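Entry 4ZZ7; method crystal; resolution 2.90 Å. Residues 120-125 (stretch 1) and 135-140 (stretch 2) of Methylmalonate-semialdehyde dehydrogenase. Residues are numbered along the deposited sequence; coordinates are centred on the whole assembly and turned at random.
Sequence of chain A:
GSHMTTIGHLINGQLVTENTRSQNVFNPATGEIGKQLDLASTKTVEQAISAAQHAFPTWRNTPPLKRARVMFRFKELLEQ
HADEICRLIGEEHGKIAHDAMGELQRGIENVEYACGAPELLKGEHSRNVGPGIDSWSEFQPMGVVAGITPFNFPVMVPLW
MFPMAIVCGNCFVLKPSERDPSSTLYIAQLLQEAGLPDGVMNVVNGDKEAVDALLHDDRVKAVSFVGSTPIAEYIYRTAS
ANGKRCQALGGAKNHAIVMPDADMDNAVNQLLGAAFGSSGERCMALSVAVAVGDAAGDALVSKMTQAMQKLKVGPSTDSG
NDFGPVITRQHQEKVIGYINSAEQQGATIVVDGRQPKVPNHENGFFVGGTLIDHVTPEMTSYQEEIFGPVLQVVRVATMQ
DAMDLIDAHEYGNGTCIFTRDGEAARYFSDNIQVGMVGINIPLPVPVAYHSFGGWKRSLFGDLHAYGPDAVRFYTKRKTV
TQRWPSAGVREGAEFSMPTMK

Stretch 1, residues 120-125: LLKGEH
Stretch 2 135-140: SWSEFQ

The two stretches are neighbouring segments of one chain, and they run antiparallel. Residues 135-140 are extended throughout and belong to a longer strand. Their phi/psi values are Ser135 -149/153, Trp136 -157/151, Ser137 -95/151, Glu138 -134/141, Phe139 -108/86 and Gln140 -89/164. Stretch 1 becomes a strand only at Gly123. Leu120 is still helical (-59/-26), and Leu121 is the first residue to leave the helical region (-98/6). Lys122 is already extended (-59/125), Gly123 is extended (-88/-180), and Glu124 (-109/129) and His125 (-110/134) are regular beta. The axes of strands 123-125 and 135-140 approach to 4.6 Å, at 173° between their directions.

The register is set by three pairs of CA atoms. His125 CA lies 4.2 Å from Trp136 CA, Gly123 CA 4.9 Å from Ser137 CA, and Leu121 CA 6.4 Å from Phe139 CA. The strands therefore diverge toward the helix end of stretch 1. His125 and Trp136 form a non-hydrogen-bonded antiparallel pair, with their side chains on the same face of the sheet.

Two direct hydrogen bonds cross the interface, and both join Glu124 to Ser137. Ser137 N donates to Glu124 O at 2.8 Å and 161°. Glu124 N donates to Ser137 OG at 3.0 Å and 173°. The serine side chain, chi1 60° (p), thus accepts the second amide bond in place of a backbone carbonyl. Glu124 O also receives a CA-H...O contact from Trp136 CA at 3.2 Å. Gly123 CA makes a CA-H...O contact with Ser137 O at 3.5 Å. A CB on Gly123 would point toward stretch 2 and fall 2.0 Å from Ser137 O, a clash.

Where the strands separate, a water fills the gap. Water 1 donates to Leu121 O at 2.7 Å and accepts from Phe139 N at 2.8 Å. It thus satisfies both backbone groups where the chains are too far apart to bond directly.

Phe139 has the largest area covered by the other stretch. Its CB points toward stretch 1, with chi1 -58° (m) and chi2 -66°. Lys122 O sits at the ring edge, 3.7 Å from Phe139 CE2, where ring hydrogens carry slight positive charge. Gly123 CA is 3.9 Å from Phe139 CE2. Leu121 is m,t, and Leu121 CD2 reaches to 4.0 Å from Phe139 O. Lys122 points away (m,t,t,t).

His125 (t, chi2 98°) and Trp136 (p, chi2 91°) have nearly parallel rings, 10° between planes. The rings are slid apart, so they barely overlap. His125 ND1 is 3.7 Å from Trp136 CB. Ser135 O lies over one face of the imidazole.

Gln140 (m,t,-13°) NE2 donates to Glu138 (m,t,-10°) OE1 at 2.7 Å. Trp136 NE1 makes a weak bond to Glu138 OE2 at 3.4 Å. Both carboxylate oxygens of Glu124 (m,t,-47°), Ser135 OG (chi1 t), Glu138 OE2, Gln140 OE1 and Gln140 NE2 also bond elsewhere in the structure. Lys122 NZ bonds just beyond one stretch.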

# COMPACT_ATOMS: atom_id res chain seq x y z
N LEU A 120 -3.03 -8.22 -5.02
CA LEU A 120 -3.63 -7.08 -5.70
C LEU A 120 -5.06 -6.72 -5.29
O LEU A 120 -5.44 -5.57 -5.45
CB LEU A 120 -3.63 -7.32 -7.20
CG LEU A 120 -2.27 -7.53 -7.82
CD1 LEU A 120 -2.45 -7.57 -9.32
CD2 LEU A 120 -1.27 -6.45 -7.43
N LEU A 121 -5.82 -7.69 -4.79
CA LEU A 121 -7.26 -7.53 -4.45
C LEU A 121 -7.49 -7.27 -2.98
O LEU A 121 -8.64 -7.24 -2.55
CB LEU A 121 -8.05 -8.78 -4.86
CG LEU A 121 -8.25 -8.95 -6.35
CD1 LEU A 121 -8.73 -10.35 -6.65
CD2 LEU A 121 -9.24 -7.91 -6.85
N LYS A 122 -6.39 -7.10 -2.22
CA LYS A 122 -6.47 -6.71 -0.79
C LYS A 122 -7.17 -5.38 -0.67
O LYS A 122 -6.81 -4.40 -1.33
CB LYS A 122 -5.09 -6.59 -0.14
CG LYS A 122 -4.37 -7.92 0.03
CD LYS A 122 -2.97 -7.77 0.58
CE LYS A 122 -2.42 -9.11 1.00
NZ LYS A 122 -1.02 -9.02 1.51
N GLY A 123 -8.21 -5.39 0.16
CA GLY A 123 -8.85 -4.17 0.62
C GLY A 123 -8.14 -3.69 1.87
O GLY A 123 -7.19 -4.32 2.32
N GLU A 124 -8.62 -2.58 2.42
CA GLU A 124 -8.08 -1.93 3.62
C GLU A 124 -9.03 -2.11 4.80
O GLU A 124 -10.22 -1.78 4.68
CB GLU A 124 -7.91 -0.45 3.35
CG GLU A 124 -6.83 -0.08 2.38
CD GLU A 124 -6.84 1.40 2.05
OE1 GLU A 124 -7.97 1.94 1.76
OE2 GLU A 124 -5.72 2.01 2.06
N HIS A 125 -8.50 -2.59 5.94
CA HIS A 125 -9.29 -2.89 7.15
C HIS A 125 -8.95 -1.90 8.21
O HIS A 125 -7.79 -1.66 8.47
CB HIS A 125 -8.95 -4.27 7.70
CG HIS A 125 -9.84 -4.73 8.83
ND1 HIS A 125 -10.92 -5.57 8.64
CD2 HIS A 125 -9.77 -4.50 10.16
CE1 HIS A 125 -11.48 -5.83 9.80
NE2 HIS A 125 -10.80 -5.20 10.74
N SER A 135 -14.51 -1.09 10.18
CA SER A 135 -14.91 -0.88 8.79
C SER A 135 -13.80 -1.34 7.88
O SER A 135 -12.65 -1.33 8.30
CB SER A 135 -15.27 0.60 8.52
OG SER A 135 -15.74 0.83 7.21
N TRP A 136 -14.15 -1.75 6.66
CA TRP A 136 -13.17 -2.26 5.68
C TRP A 136 -13.65 -2.15 4.25
O TRP A 136 -14.86 -2.22 4.00
CB TRP A 136 -12.79 -3.73 5.97
CG TRP A 136 -13.88 -4.70 5.75
CD1 TRP A 136 -14.16 -5.36 4.59
CD2 TRP A 136 -14.86 -5.13 6.71
NE1 TRP A 136 -15.25 -6.18 4.77
CE2 TRP A 136 -15.70 -6.06 6.06
CE3 TRP A 136 -15.12 -4.82 8.06
CZ2 TRP A 136 -16.79 -6.68 6.71
CZ3 TRP A 136 -16.22 -5.44 8.70
CH2 TRP A 136 -17.03 -6.36 8.02
N SER A 137 -12.71 -2.01 3.32
CA SER A 137 -13.05 -1.95 1.89
C SER A 137 -12.94 -3.32 1.23
O SER A 137 -12.16 -4.18 1.65
CB SER A 137 -12.24 -0.89 1.13
OG SER A 137 -10.86 -1.10 1.16
N GLU A 138 -13.75 -3.52 0.20
CA GLU A 138 -13.63 -4.68 -0.64
C GLU A 138 -13.70 -4.22 -2.08
O GLU A 138 -14.48 -3.32 -2.42
CB GLU A 138 -14.74 -5.68 -0.34
CG GLU A 138 -14.71 -6.31 1.06
CD GLU A 138 -15.53 -7.59 1.13
OE1 GLU A 138 -16.27 -7.89 0.18
OE2 GLU A 138 -15.43 -8.33 2.13
N PHE A 139 -12.89 -4.85 -2.94
CA PHE A 139 -12.90 -4.57 -4.39
C PHE A 139 -13.51 -5.73 -5.17
O PHE A 139 -12.83 -6.64 -5.67
CB PHE A 139 -11.50 -4.20 -4.87
CG PHE A 139 -10.93 -3.02 -4.16
CD1 PHE A 139 -11.50 -1.77 -4.32
CD2 PHE A 139 -9.85 -3.16 -3.31
CE1 PHE A 139 -10.99 -0.67 -3.65
CE2 PHE A 139 -9.33 -2.07 -2.64
CZ PHE A 139 -9.90 -0.82 -2.81
N GLN A 140 -14.84 -5.67 -5.27
CA GLN A 140 -15.62 -6.78 -5.79
C GLN A 140 -15.75 -6.66 -7.27
O GLN A 140 -15.49 -5.59 -7.83
CB GLN A 140 -16.98 -6.79 -5.13
CG GLN A 140 -16.86 -7.04 -3.64
CD GLN A 140 -18.17 -7.35 -2.98
OE1 GLN A 140 -19.25 -7.15 -3.55
NE2 GLN A 140 -18.09 -7.84 -1.75
O HOH W 1 -11.11 -6.53 -1.68